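Local coordinates for putative cell adhesion protein (Bacteroides thetaiotaomicron, PDB 4DGU) that probably acts in cell adhesion as a fimbrillin-like pilus protein and binds zinc ions, at residues I18-S23 / F34-S39; I40-V45 / V60-R65; Y80-A85 / Q158-G163; E106-T111 / F125-V130. All coordinates share one frame; numbering follows the deposited sequence. Where two conformers were deposited one is given.

Contact 1: residues I18-S23 / F34-S39; sequences IDDALS and FPARNS
Asp20, the last residue of strand 13-20, reaches across to Ala36 and Arg37 in the short helical turn at about 36-39. From CB its side chain points at the helix, with CG anti to the carbonyl carbon (chi1 -64°). CG stands 3.7 Å from Ala36 N, and the two oxygens divide the work. OD1 accepts from Ala36 N at 2.8 Å through its syn lone pair, in a nearly straight bond (166° at the hydrogen). The same oxygen also accepts from Asn31 ND2, in the short helix 30-33. OD2 takes a hydrogen from a water at 2.7 Å, and that water in turn accepts from Arg37 N at 2.8 Å, so the carboxylate engages two successive backbone amides, one directly and one through water. Arg37 NH2 lies 4.0 Å from OD2, well out of line with its N-H bonds; in this one of two modelled conformers it is at most a long, electrostatic pairing. Two residues earlier in the strand, Ile18 CG2 packs on Ala36 CB at 3.7 Å and adds an apolar patch that continues onto Phe125. Beyond Asp20, the 21-23 segment runs on to Tyr246 of the second subunit. This is a strand-end aspartate bound, directly and through water, to successive amides of a short, weakly bonded helical turn; its strand, 13-20, pairs with strand 120-135 in the large mixed sheet of this fimbrillin-like protein.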
loop_
_atom_site.group_PDB
_atom_site.type_symbol
_atom_site.label_atom_id
_atom_site.label_comp_id
_atom_site.label_asym_id
_atom_site.label_seq_id
_atom_site.Cartn_x
_atom_site.Cartn_y
_atom_site.Cartn_z
ATOM N N ILE A 18 -15.469 5.626 -30.944
ATOM C CA ILE A 18 -15.400 5.017 -29.609
ATOM C C ILE A 18 -13.997 5.132 -29.055
ATOM O O ILE A 18 -13.081 4.463 -29.522
ATOM C CB ILE A 18 -15.891 3.534 -29.643
ATOM C CG1 ILE A 18 -17.277 3.397 -30.329
ATOM C CG2 ILE A 18 -15.856 2.885 -28.235
ATOM C CD1 ILE A 18 -18.449 4.267 -29.718
ATOM N N ASP A 19 -13.835 5.951 -28.033
ATOM C CA ASP A 19 -12.535 6.137 -27.409
ATOM C C ASP A 19 -12.636 5.750 -25.939
ATOM O O ASP A 19 -13.710 5.345 -25.491
ATOM C CB ASP A 19 -12.058 7.590 -27.609
ATOM C CG ASP A 19 -11.513 7.921 -28.994
ATOM O OD1 ASP A 19 -11.098 6.978 -29.726
ATOM O OD2 ASP A 19 -11.447 9.121 -29.329
ATOM N N ASP A 20 -11.519 5.826 -25.193
ATOM C CA ASP A 20 -11.483 5.466 -23.773
ATOM C C ASP A 20 -11.290 6.673 -22.897
ATOM O O ASP A 20 -10.579 7.584 -23.287
ATOM C CB ASP A 20 -10.328 4.481 -23.516
ATOM C CG ASP A 20 -10.508 3.157 -24.232
ATOM O OD1 ASP A 20 -11.378 2.371 -23.817
ATOM O OD2 ASP A 20 -9.766 2.899 -25.194
ATOM N N ALA A 21 -11.885 6.670 -21.699
ATOM C CA ALA A 21 -11.672 7.746 -20.734
ATOM C C ALA A 21 -10.277 7.610 -20.134
ATOM O O ALA A 21 -9.765 6.488 -20.001
ATOM C CB ALA A 21 -12.720 7.708 -19.640
ATOM N N LEU A 22 -9.666 8.755 -19.808
ATOM C CA LEU A 22 -8.344 8.810 -19.209
ATOM C C LEU A 22 -8.352 8.765 -17.709
ATOM O O LEU A 22 -9.214 9.319 -17.035
ATOM C CB LEU A 22 -7.601 10.113 -19.572
ATOM C CG LEU A 22 -7.393 10.467 -21.009
ATOM C CD1 LEU A 22 -6.977 11.903 -21.122
ATOM C CD2 LEU A 22 -6.431 9.524 -21.651
ATOM N N SER A 23 -7.221 8.308 -17.197
ATOM C CA SER A 23 -6.855 8.372 -15.800
ATOM C C SER A 23 -5.470 9.005 -15.816
ATOM O O SER A 23 -5.021 9.492 -16.869
ATOM C CB SER A 23 -6.903 6.985 -15.161
ATOM O OG SER A 23 -6.631 7.045 -13.769
ATOM N N PHE A 34 -8.702 -4.029 -21.950
ATOM C CA PHE A 34 -9.953 -4.170 -22.665
ATOM C C PHE A 34 -10.405 -2.821 -23.244
ATOM O O PHE A 34 -11.260 -2.150 -22.651
ATOM C CB PHE A 34 -11.007 -4.753 -21.733
ATOM C CG PHE A 34 -10.616 -6.090 -21.162
ATOM C CD1 PHE A 34 -10.635 -7.233 -21.952
ATOM C CD2 PHE A 34 -10.250 -6.212 -19.822
ATOM C CE1 PHE A 34 -10.292 -8.477 -21.409
ATOM C CE2 PHE A 34 -9.907 -7.456 -19.281
ATOM C CZ PHE A 34 -9.933 -8.582 -20.077
ATOM N N PRO A 35 -9.833 -2.390 -24.392
ATOM C CA PRO A 35 -10.236 -1.080 -24.981
ATOM C C PRO A 35 -11.723 -1.021 -25.335
ATOM O O PRO A 35 -12.258 -2.007 -25.807
ATOM C CB PRO A 35 -9.357 -0.972 -26.243
ATOM C CG PRO A 35 -8.232 -1.920 -26.020
ATOM C CD PRO A 35 -8.788 -3.048 -25.205
ATOM N N ALA A 36 -12.393 0.123 -25.102
ATOM C CA ALA A 36 -13.832 0.289 -25.389
ATOM C C ALA A 36 -14.162 -0.057 -26.851
ATOM O O ALA A 36 -15.195 -0.688 -27.084
ATOM C CB ALA A 36 -14.300 1.692 -25.042
ATOM N N ARG A 37 -13.259 0.294 -27.815
ATOM C CA ARG A 37 -13.418 0.031 -29.250
ATOM C C ARG A 37 -13.487 -1.489 -29.555
ATOM O O ARG A 37 -13.955 -1.874 -30.628
ATOM C CB ARG A 37 -12.286 0.704 -30.065
ATOM C CG ARG A 37 -10.887 0.093 -29.888
ATOM C CD ARG A 37 -9.791 0.887 -30.597
ATOM N NE ARG A 37 -9.004 1.695 -29.656
ATOM C CZ ARG A 37 -7.925 1.264 -29.008
ATOM N NH1 ARG A 37 -7.479 0.026 -29.190
ATOM N NH2 ARG A 37 -7.289 2.065 -28.163
ATOM N N ASN A 38 -12.989 -2.347 -28.632
ATOM C CA ASN A 38 -13.012 -3.812 -28.816
ATOM C C ASN A 38 -14.379 -4.393 -28.392
ATOM O O ASN A 38 -14.736 -5.474 -28.839
ATOM C CB ASN A 38 -11.863 -4.500 -28.058
ATOM C CG ASN A 38 -10.497 -4.330 -28.698
ATOM O OD1 ASN A 38 -10.284 -3.521 -29.612
ATOM N ND2 ASN A 38 -9.532 -5.095 -28.225
ATOM N N SER A 39 -15.147 -3.653 -27.570
ATOM C CA SER A 39 -16.505 -4.002 -27.112
ATOM C C SER A 39 -17.544 -3.357 -27.999
ATOM O O SER A 39 -18.457 -4.027 -28.480
ATOM C CB SER A 39 -16.718 -3.531 -25.680
ATOM O OG SER A 39 -15.894 -4.265 -24.793
HETATM O O HOH W 1 -11.437 2.367 -27.273
#

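Contact 2: residues I40-V45 / V60-R65; sequences ITTGEV and VGKDSR
Gly43 and Glu44 meet Val60 through two backbone hydrogen bonds of opposite sense, at the open end of the hairpin formed by strands 45-50 and 56-59. The 40-45 segment folds into a type II beta turn from Thr41 to Glu44, closed by Glu44 N to Thr41 O. Gly43 occupies the third position of the turn, with the positive phi (96°) that suits glycine there. Its N-H points at Val60 O, 2.9 Å away, while Val60 N gives an equally short bond to Glu44 O, nearly along the C=O axis. Val60 is held on both sides of its CA, and the bonds tie the turn to the chain just beyond the hairpin's strands, without a regular antiparallel pair. Val60 O also receives a CA-H contact from Thr42 at 3.4 Å.

Val60 is the residue most covered by the other segment. Its CG2 touches Ile40 CG2 at 3.7 Å, the two side chains crossing at about a right angle, and both residues also pack on Ile18 and Ile46. Glu44 turns its acid away to bond Tyr83 OH. Lys62, exposed like Thr42, crosses it and, bent at chi2 and chi4, brings NZ to 3.4 Å from Thr42 CG2.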
loop_
_atom_site.group_PDB
_atom_site.type_symbol
_atom_site.label_atom_id
_atom_site.label_comp_id
_atom_site.label_asym_id
_atom_site.label_seq_id
_atom_site.Cartn_x
_atom_site.Cartn_y
_atom_site.Cartn_z
ATOM N N ILE A 40 -17.399 -2.044 -28.225
ATOM C CA ILE A 40 -18.325 -1.272 -29.043
ATOM C C ILE A 40 -17.759 -1.192 -30.465
ATOM O O ILE A 40 -17.121 -0.216 -30.863
ATOM C CB ILE A 40 -18.658 0.101 -28.418
ATOM C CG1 ILE A 40 -18.716 0.016 -26.877
ATOM C CG2 ILE A 40 -19.968 0.630 -29.020
ATOM C CD1 ILE A 40 -18.675 1.329 -26.159
ATOM N N THR A 41 -17.990 -2.267 -31.211
ATOM C CA THR A 41 -17.548 -2.430 -32.594
ATOM C C THR A 41 -18.669 -1.968 -33.548
ATOM O O THR A 41 -19.766 -1.606 -33.104
ATOM C CB THR A 41 -17.121 -3.890 -32.838
ATOM O OG1 THR A 41 -18.215 -4.762 -32.524
ATOM C CG2 THR A 41 -15.879 -4.284 -32.036
ATOM N N THR A 42 -18.382 -1.959 -34.865
ATOM C CA THR A 42 -19.362 -1.579 -35.880
ATOM C C THR A 42 -20.571 -2.525 -35.753
ATOM O O THR A 42 -20.403 -3.743 -35.595
ATOM C CB THR A 42 -18.727 -1.570 -37.282
ATOM O OG1 THR A 42 -17.575 -0.725 -37.262
ATOM C CG2 THR A 42 -19.688 -1.081 -38.363
ATOM N N GLY A 43 -21.762 -1.925 -35.746
ATOM C CA GLY A 43 -23.015 -2.654 -35.623
ATOM C C GLY A 43 -23.548 -2.720 -34.209
ATOM O O GLY A 43 -24.710 -3.073 -34.008
ATOM N N GLU A 44 -22.710 -2.405 -33.213
ATOM C CA GLU A 44 -23.150 -2.378 -31.824
ATOM C C GLU A 44 -24.008 -1.124 -31.597
ATOM O O GLU A 44 -23.759 -0.076 -32.205
ATOM C CB GLU A 44 -21.965 -2.450 -30.841
ATOM C CG GLU A 44 -21.200 -3.765 -30.899
ATOM C CD GLU A 44 -22.052 -5.017 -30.776
ATOM O OE1 GLU A 44 -22.580 -5.277 -29.670
ATOM O OE2 GLU A 44 -22.242 -5.707 -31.803
ATOM N N VAL A 45 -25.055 -1.267 -30.776
ATOM C CA VAL A 45 -26.011 -0.203 -30.467
ATOM C C VAL A 45 -25.708 0.357 -29.054
ATOM O O VAL A 45 -25.513 -0.405 -28.104
ATOM C CB VAL A 45 -27.490 -0.719 -30.592
ATOM C CG1 VAL A 45 -28.516 0.364 -30.250
ATOM C CG2 VAL A 45 -27.767 -1.295 -31.976
ATOM N N VAL A 60 -23.331 2.098 -34.005
ATOM C CA VAL A 60 -21.936 2.504 -34.135
ATOM C C VAL A 60 -21.365 2.029 -35.481
ATOM O O VAL A 60 -21.667 0.920 -35.940
ATOM C CB VAL A 60 -21.106 2.016 -32.915
ATOM C CG1 VAL A 60 -19.622 2.376 -33.073
ATOM C CG2 VAL A 60 -21.669 2.602 -31.612
ATOM N N GLY A 61 -20.597 2.924 -36.113
ATOM C CA GLY A 61 -19.952 2.726 -37.407
ATOM C C GLY A 61 -20.904 2.717 -38.588
ATOM O O GLY A 61 -20.494 2.392 -39.711
ATOM N N LYS A 62 -22.187 3.064 -38.344
ATOM C CA LYS A 62 -23.223 3.074 -39.370
ATOM C C LYS A 62 -24.050 4.367 -39.316
ATOM O O LYS A 62 -24.178 5.044 -40.336
ATOM C CB LYS A 62 -24.150 1.838 -39.250
ATOM C CG LYS A 62 -23.441 0.488 -39.272
ATOM C CD LYS A 62 -23.882 -0.384 -40.443
ATOM C CE LYS A 62 -23.423 -1.820 -40.295
ATOM N NZ LYS A 62 -21.992 -1.990 -40.645
ATOM N N ASP A 63 -24.611 4.700 -38.135
ATOM C CA ASP A 63 -25.459 5.872 -37.964
ATOM C C ASP A 63 -24.671 7.178 -37.989
ATOM O O ASP A 63 -23.437 7.214 -37.904
ATOM C CB ASP A 63 -26.298 5.788 -36.659
ATOM C CG ASP A 63 -27.575 4.967 -36.746
ATOM O OD1 ASP A 63 -27.856 4.412 -37.830
ATOM O OD2 ASP A 63 -28.293 4.870 -35.722
ATOM N N SER A 64 -25.431 8.251 -38.165
ATOM C CA SER A 64 -25.042 9.650 -38.116
ATOM C C SER A 64 -26.190 10.361 -37.416
ATOM O O SER A 64 -27.349 9.951 -37.564
ATOM C CB SER A 64 -24.769 10.209 -39.509
ATOM O OG SER A 64 -25.899 10.070 -40.354
ATOM N N ARG A 65 -25.874 11.312 -36.547
ATOM C CA ARG A 65 -26.930 12.024 -35.853
ATOM C C ARG A 65 -26.987 13.466 -36.357
ATOM O O ARG A 65 -25.944 14.062 -36.604
ATOM C CB ARG A 65 -26.735 11.955 -34.327
ATOM C CG ARG A 65 -27.937 12.514 -33.563
ATOM C CD ARG A 65 -28.016 12.030 -32.147
ATOM N NE ARG A 65 -28.428 10.632 -32.086
ATOM C CZ ARG A 65 -28.785 10.020 -30.965
ATOM N NH1 ARG A 65 -28.790 10.679 -29.814
ATOM N NH2 ARG A 65 -29.111 8.733 -30.982
#

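Contact 3: residues Y80-A85 / Q158-G163; sequences YAHYPA and QDLLNG
His82 spans the gap between two beta sheets with a single hydrogen bond from its side chain to a backbone carbonyl: NE2 gives its hydrogen to Leu160 O at 2.8 Å. With CG anti to the carbonyl carbon (chi1 -71°), the imidazole leans out of strand 77-83, and the oxygen lies only 3° out of the ring plane. Leu160 O has a second partner, Tyr55 OH, whose ring meets that of His82 edge-to-face. Leu160 CD2 rests 4.0 Å from His82 CE1.

The receiving segment leaves strand 147-159 through an Asx turn. Asp159 OD1 accepts from Leu161 N at 3.0 Å and from Asn162 N at 3.1 Å, one from each face of the carboxylate plane. Gln158 slides past His82 in the opposite direction, its amide turned 78° from the ring. Its NE2 donates to Gly163 O at 2.8 Å and to a water, while OE1 is taken by Arg99; these bonds fix which end of the amide is which.

That same water sits 2.9 Å from His82 ND1, in the ring plane. Both ring nitrogens therefore have polar partners within a buried setting, and the bond to Leu160 O requires a hydrogen on NE2, whatever the state of ND1.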
loop_
_atom_site.group_PDB
_atom_site.type_symbol
_atom_site.label_atom_id
_atom_site.label_comp_id
_atom_site.label_asym_id
_atom_site.label_seq_id
_atom_site.Cartn_x
_atom_site.Cartn_y
_atom_site.Cartn_z
ATOM N N TYR A 80 -23.904 11.885 -23.619
ATOM C CA TYR A 80 -23.852 10.807 -22.639
ATOM C C TYR A 80 -24.261 9.539 -23.317
ATOM O O TYR A 80 -25.216 9.557 -24.089
ATOM C CB TYR A 80 -24.777 11.098 -21.453
ATOM C CG TYR A 80 -24.424 12.367 -20.717
ATOM C CD1 TYR A 80 -23.405 12.385 -19.768
ATOM C CD2 TYR A 80 -25.086 13.565 -20.990
ATOM C CE1 TYR A 80 -23.071 13.553 -19.086
ATOM C CE2 TYR A 80 -24.773 14.737 -20.302
ATOM C CZ TYR A 80 -23.762 14.726 -19.348
ATOM O OH TYR A 80 -23.405 15.881 -18.688
ATOM N N ALA A 81 -23.555 8.433 -23.066
ATOM C CA ALA A 81 -23.884 7.182 -23.729
ATOM C C ALA A 81 -23.722 5.972 -22.821
ATOM O O ALA A 81 -22.780 5.913 -22.030
ATOM C CB ALA A 81 -23.020 7.014 -24.976
ATOM N N HIS A 82 -24.623 4.994 -22.969
ATOM C CA HIS A 82 -24.594 3.711 -22.267
ATOM C C HIS A 82 -24.348 2.579 -23.244
ATOM O O HIS A 82 -24.922 2.567 -24.327
ATOM C CB HIS A 82 -25.910 3.447 -21.508
ATOM C CG HIS A 82 -26.109 4.311 -20.305
ATOM N ND1 HIS A 82 -25.676 3.922 -19.047
ATOM C CD2 HIS A 82 -26.700 5.526 -20.212
ATOM C CE1 HIS A 82 -26.018 4.906 -18.229
ATOM N NE2 HIS A 82 -26.631 5.897 -18.884
ATOM N N TYR A 83 -23.477 1.640 -22.858
ATOM C CA TYR A 83 -23.201 0.421 -23.597
ATOM C C TYR A 83 -23.133 -0.744 -22.617
ATOM O O TYR A 83 -22.337 -0.700 -21.697
ATOM C CB TYR A 83 -21.940 0.456 -24.480
ATOM C CG TYR A 83 -21.814 -0.843 -25.245
ATOM C CD1 TYR A 83 -22.640 -1.115 -26.336
ATOM C CD2 TYR A 83 -20.970 -1.861 -24.795
ATOM C CE1 TYR A 83 -22.602 -2.349 -26.982
ATOM C CE2 TYR A 83 -20.928 -3.105 -25.430
ATOM C CZ TYR A 83 -21.740 -3.339 -26.530
ATOM O OH TYR A 83 -21.699 -4.554 -27.165
ATOM N N PRO A 84 -23.957 -1.799 -22.794
ATOM C CA PRO A 84 -24.992 -1.993 -23.845
ATOM C C PRO A 84 -26.145 -0.967 -23.741
ATOM O O PRO A 84 -26.267 -0.284 -22.718
ATOM C CB PRO A 84 -25.479 -3.428 -23.579
ATOM C CG PRO A 84 -24.397 -4.086 -22.755
ATOM C CD PRO A 84 -23.884 -2.965 -21.894
ATOM N N ALA A 85 -26.982 -0.850 -24.791
ATOM C CA ALA A 85 -28.122 0.085 -24.829
ATOM C C ALA A 85 -29.132 -0.164 -23.681
ATOM O O ALA A 85 -29.278 -1.292 -23.213
ATOM C CB ALA A 85 -28.839 -0.014 -26.169
ATOM N N GLN A 158 -27.498 1.515 -10.828
ATOM C CA GLN A 158 -26.721 2.376 -11.693
ATOM C C GLN A 158 -27.356 3.763 -11.821
ATOM O O GLN A 158 -28.569 3.884 -12.008
ATOM C CB GLN A 158 -26.532 1.775 -13.087
ATOM C CG GLN A 158 -25.553 2.625 -13.930
ATOM C CD GLN A 158 -25.336 2.141 -15.320
ATOM O OE1 GLN A 158 -26.245 1.631 -15.973
ATOM N NE2 GLN A 158 -24.134 2.333 -15.826
ATOM N N ASP A 159 -26.518 4.809 -11.757
ATOM C CA ASP A 159 -26.954 6.184 -11.998
ATOM C C ASP A 159 -26.964 6.379 -13.526
ATOM O O ASP A 159 -25.931 6.219 -14.156
ATOM C CB ASP A 159 -26.020 7.189 -11.289
ATOM C CG ASP A 159 -26.557 8.601 -11.301
ATOM O OD1 ASP A 159 -26.580 9.215 -12.384
ATOM O OD2 ASP A 159 -26.995 9.077 -10.234
ATOM N N LEU A 160 -28.120 6.675 -14.128
ATOM C CA LEU A 160 -28.209 6.791 -15.593
ATOM C C LEU A 160 -27.580 8.071 -16.152
ATOM O O LEU A 160 -27.274 8.120 -17.346
ATOM C CB LEU A 160 -29.657 6.654 -16.063
ATOM C CG LEU A 160 -30.287 5.292 -15.772
ATOM C CD1 LEU A 160 -31.752 5.288 -16.159
ATOM C CD2 LEU A 160 -29.542 4.163 -16.466
ATOM N N LEU A 161 -27.312 9.057 -15.285
ATOM C CA LEU A 161 -26.742 10.344 -15.674
ATOM C C LEU A 161 -25.215 10.344 -15.589
ATOM O O LEU A 161 -24.591 11.063 -16.361
ATOM C CB LEU A 161 -27.334 11.458 -14.790
ATOM C CG LEU A 161 -28.740 12.027 -15.139
ATOM C CD1 LEU A 161 -29.795 10.938 -15.438
ATOM C CD2 LEU A 161 -29.249 12.888 -14.003
ATOM N N ASN A 162 -24.596 9.542 -14.698
ATOM C CA ASN A 162 -23.132 9.502 -14.626
ATOM C C ASN A 162 -22.538 8.065 -14.764
ATOM O O ASN A 162 -21.316 7.914 -14.697
ATOM C CB ASN A 162 -22.592 10.194 -13.359
ATOM C CG ASN A 162 -22.896 9.529 -12.038
ATOM O OD1 ASN A 162 -22.998 8.311 -11.918
ATOM N ND2 ASN A 162 -22.941 10.320 -10.991
ATOM N N GLY A 163 -23.393 7.054 -14.940
ATOM C CA GLY A 163 -22.980 5.663 -15.123
ATOM C C GLY A 163 -22.559 4.874 -13.894
ATOM O O GLY A 163 -22.435 3.655 -13.984
HETATM O O HOH W 2 -23.862 1.628 -18.708
#

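Contact 4: residues E106-T111 / F125-V130; sequences EHLFGT and FKRMTV. With ZN (zinc ion), chain D.
A zinc site lies at the end of this strand pair, where His107 packs against Thr129. His107 NE2 binds the zinc ion at 2.2 Å, and two waters also coordinate the metal. Thr129 OG1 accepts from the His107 backbone N at 3.1 Å and is bonded in turn to Asn188 OD1, while Thr129 CG2 lies by the edge of the imidazole, near its plane. The main chain of the metal ligand itself is thus held by a second-shell threonine.

Beside it Arg127 grips Glu106 side-on: NE and NH2 both reach OE1, at 2.9 Å and 3.0 Å, with carboxylate and guanidinium nearly coplanar. The other oxygen, OE2, bonds Ser39 OG, and Arg127 NH1 goes to Phe34 O and Ser30 OG, so this ion pair also has several neutral partners. Leu108 lies alongside Arg127, its CD2 3.5 Å from NE.

These residues belong to the beta hairpin of strands 108-114 and 120-135, in the middle of the mixed sheet. Phe109 and Lys126 form its hydrogen-bonded pair, and Met128 N, of a selenomethionine, bonds His107 O at 2.8 Å beyond it. Gly110, in a non-hydrogen-bonded pair with Phe125, lets the strands come close: its CA sits over one face of the Phe125 ring, 3.9 Å from the centroid, in a CH-pi contact. On the partner strand, Arg127 N bonds Tyr246 OH of the second subunit.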
loop_
_atom_site.group_PDB
_atom_site.type_symbol
_atom_site.label_atom_id
_atom_site.label_comp_id
_atom_site.label_asym_id
_atom_site.label_seq_id
_atom_site.Cartn_x
_atom_site.Cartn_y
_atom_site.Cartn_z
ATOM N N GLU A 106 -20.454 -6.603 -18.926
ATOM C CA GLU A 106 -19.837 -5.294 -18.699
ATOM C C GLU A 106 -20.813 -4.150 -19.018
ATOM O O GLU A 106 -21.680 -4.311 -19.888
ATOM C CB GLU A 106 -18.572 -5.124 -19.574
ATOM C CG GLU A 106 -18.828 -5.010 -21.073
ATOM C CD GLU A 106 -17.615 -4.904 -21.974
ATOM O OE1 GLU A 106 -16.503 -4.597 -21.481
ATOM O OE2 GLU A 106 -17.785 -5.131 -23.194
ATOM N N HIS A 107 -20.646 -3.003 -18.330
ATOM C CA HIS A 107 -21.433 -1.803 -18.538
ATOM C C HIS A 107 -20.500 -0.621 -18.615
ATOM O O HIS A 107 -19.656 -0.406 -17.730
ATOM C CB HIS A 107 -22.496 -1.627 -17.449
ATOM C CG HIS A 107 -23.633 -2.593 -17.601
ATOM N ND1 HIS A 107 -24.618 -2.403 -18.571
ATOM C CD2 HIS A 107 -23.858 -3.765 -16.969
ATOM C CE1 HIS A 107 -25.420 -3.442 -18.467
ATOM N NE2 HIS A 107 -25.003 -4.288 -17.520
ATOM N N LEU A 108 -20.589 0.085 -19.736
ATOM C CA LEU A 108 -19.749 1.233 -20.061
ATOM C C LEU A 108 -20.599 2.498 -20.186
ATOM O O LEU A 108 -21.768 2.465 -20.602
ATOM C CB LEU A 108 -18.919 0.984 -21.354
ATOM C CG LEU A 108 -18.516 -0.492 -21.695
ATOM C CD1 LEU A 108 -17.923 -0.592 -23.089
ATOM C CD2 LEU A 108 -17.522 -1.040 -20.739
ATOM N N PHE A 109 -20.001 3.607 -19.762
ATOM C CA PHE A 109 -20.622 4.914 -19.800
ATOM C C PHE A 109 -19.643 5.889 -20.408
ATOM O O PHE A 109 -18.505 5.981 -19.957
ATOM C CB PHE A 109 -21.088 5.359 -18.402
ATOM C CG PHE A 109 -21.830 6.667 -18.429
ATOM C CD1 PHE A 109 -23.137 6.731 -18.894
ATOM C CD2 PHE A 109 -21.206 7.847 -18.043
ATOM C CE1 PHE A 109 -23.813 7.942 -18.950
ATOM C CE2 PHE A 109 -21.889 9.053 -18.087
ATOM C CZ PHE A 109 -23.193 9.090 -18.528
ATOM N N GLY A 110 -20.081 6.580 -21.462
ATOM C CA GLY A 110 -19.238 7.524 -22.179
ATOM C C GLY A 110 -19.780 8.930 -22.183
ATOM O O GLY A 110 -20.983 9.140 -22.020
ATOM N N THR A 111 -18.880 9.907 -22.317
ATOM C CA THR A 111 -19.230 11.327 -22.411
ATOM C C THR A 111 -18.374 11.945 -23.486
ATOM O O THR A 111 -17.282 11.458 -23.792
ATOM C CB THR A 111 -19.099 12.104 -21.071
ATOM O OG1 THR A 111 -17.737 12.206 -20.712
ATOM C CG2 THR A 111 -19.838 11.461 -19.918
ATOM N N PHE A 125 -15.365 6.460 -23.225
ATOM C CA PHE A 125 -15.999 5.479 -22.373
ATOM C C PHE A 125 -15.163 5.046 -21.151
ATOM O O PHE A 125 -13.973 4.719 -21.247
ATOM C CB PHE A 125 -16.368 4.235 -23.181
ATOM C CG PHE A 125 -17.630 4.413 -23.990
ATOM C CD1 PHE A 125 -17.581 4.930 -25.283
ATOM C CD2 PHE A 125 -18.874 4.066 -23.458
ATOM C CE1 PHE A 125 -18.756 5.087 -26.027
ATOM C CE2 PHE A 125 -20.043 4.236 -24.201
ATOM C CZ PHE A 125 -19.976 4.742 -25.480
ATOM N N LYS A 126 -15.818 5.085 -19.991
ATOM C CA LYS A 126 -15.387 4.530 -18.727
ATOM C C LYS A 126 -16.028 3.128 -18.602
ATOM O O LYS A 126 -17.186 2.987 -19.005
ATOM C CB LYS A 126 -15.867 5.420 -17.556
ATOM C CG LYS A 126 -15.291 6.816 -17.482
ATOM C CD LYS A 126 -15.910 7.600 -16.336
ATOM C CE LYS A 126 -15.353 9.005 -16.191
ATOM N NZ LYS A 126 -16.167 9.782 -15.208
ATOM N N ARG A 127 -15.322 2.111 -18.046
ATOM C CA ARG A 127 -15.932 0.808 -17.733
ATOM C C ARG A 127 -16.416 0.942 -16.282
ATOM O O ARG A 127 -15.594 1.237 -15.403
ATOM C CB ARG A 127 -14.968 -0.375 -17.942
ATOM C CG ARG A 127 -15.603 -1.755 -17.698
ATOM C CD ARG A 127 -14.750 -2.896 -18.216
ATOM N NE ARG A 127 -14.824 -3.031 -19.675
ATOM C CZ ARG A 127 -13.870 -2.667 -20.537
ATOM N NH1 ARG A 127 -12.724 -2.179 -20.102
ATOM N NH2 ARG A 127 -14.053 -2.820 -21.843
HETATM N N MSE A 128 -17.751 0.835 -16.053
HETATM C CA MSE A 128 -18.399 1.046 -14.741
HETATM C C MSE A 128 -18.433 -0.229 -13.903
HETATM O O MSE A 128 -18.575 -0.154 -12.675
HETATM C CB MSE A 128 -19.817 1.629 -14.893
HETATM C CG MSE A 128 -19.921 2.783 -15.908
HETATM SE SE MSE A 128 -18.577 4.174 -15.669
HETATM C CE MSE A 128 -19.085 4.894 -13.873
ATOM N N THR A 129 -18.304 -1.392 -14.576
ATOM C CA THR A 129 -18.186 -2.716 -13.966
ATOM C C THR A 129 -16.678 -3.059 -13.852
ATOM O O THR A 129 -15.832 -2.304 -14.360
ATOM C CB THR A 129 -18.971 -3.752 -14.754
ATOM O OG1 THR A 129 -18.604 -3.610 -16.126
ATOM C CG2 THR A 129 -20.494 -3.604 -14.584
ATOM N N VAL A 130 -16.343 -4.189 -13.184
ATOM C CA VAL A 130 -14.960 -4.582 -12.911
ATOM C C VAL A 130 -14.639 -5.925 -13.612
ATOM O O VAL A 130 -15.148 -6.950 -13.167
ATOM C CB VAL A 130 -14.682 -4.636 -11.359
ATOM C CG1 VAL A 130 -13.241 -5.043 -11.038
ATOM C CG2 VAL A 130 -15.027 -3.300 -10.679
HETATM ZN ZN ZN D . -25.889 -6.209 -17.076
HETATM O O HOH W 3 -27.454 -5.838 -15.454
HETATM O O HOH W 4 -24.236 -7.478 -16.253
#

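Contacts 1 and 2 follow one another along the chain, and contact 4 is nested inside the long loop that contact 3 closes. Contact 4 lies nearest the middle of the chain, its centre about 9 Å from that of contact 1 and about 8 Å from that of contact 3. These three share the large mixed sheet: strand 13-20 runs beside strand 120-135, and strand 77-83 beside strand 108-114. Contact 3 also ties this sheet to the second one through strand 147-159. Contact 2 is more peripheral, its centre about 15 to 17 Å from the others, but Ile40 links it to Leu108, Phe125 and Tyr83. Contacts 1 and 4 both touch the second subunit.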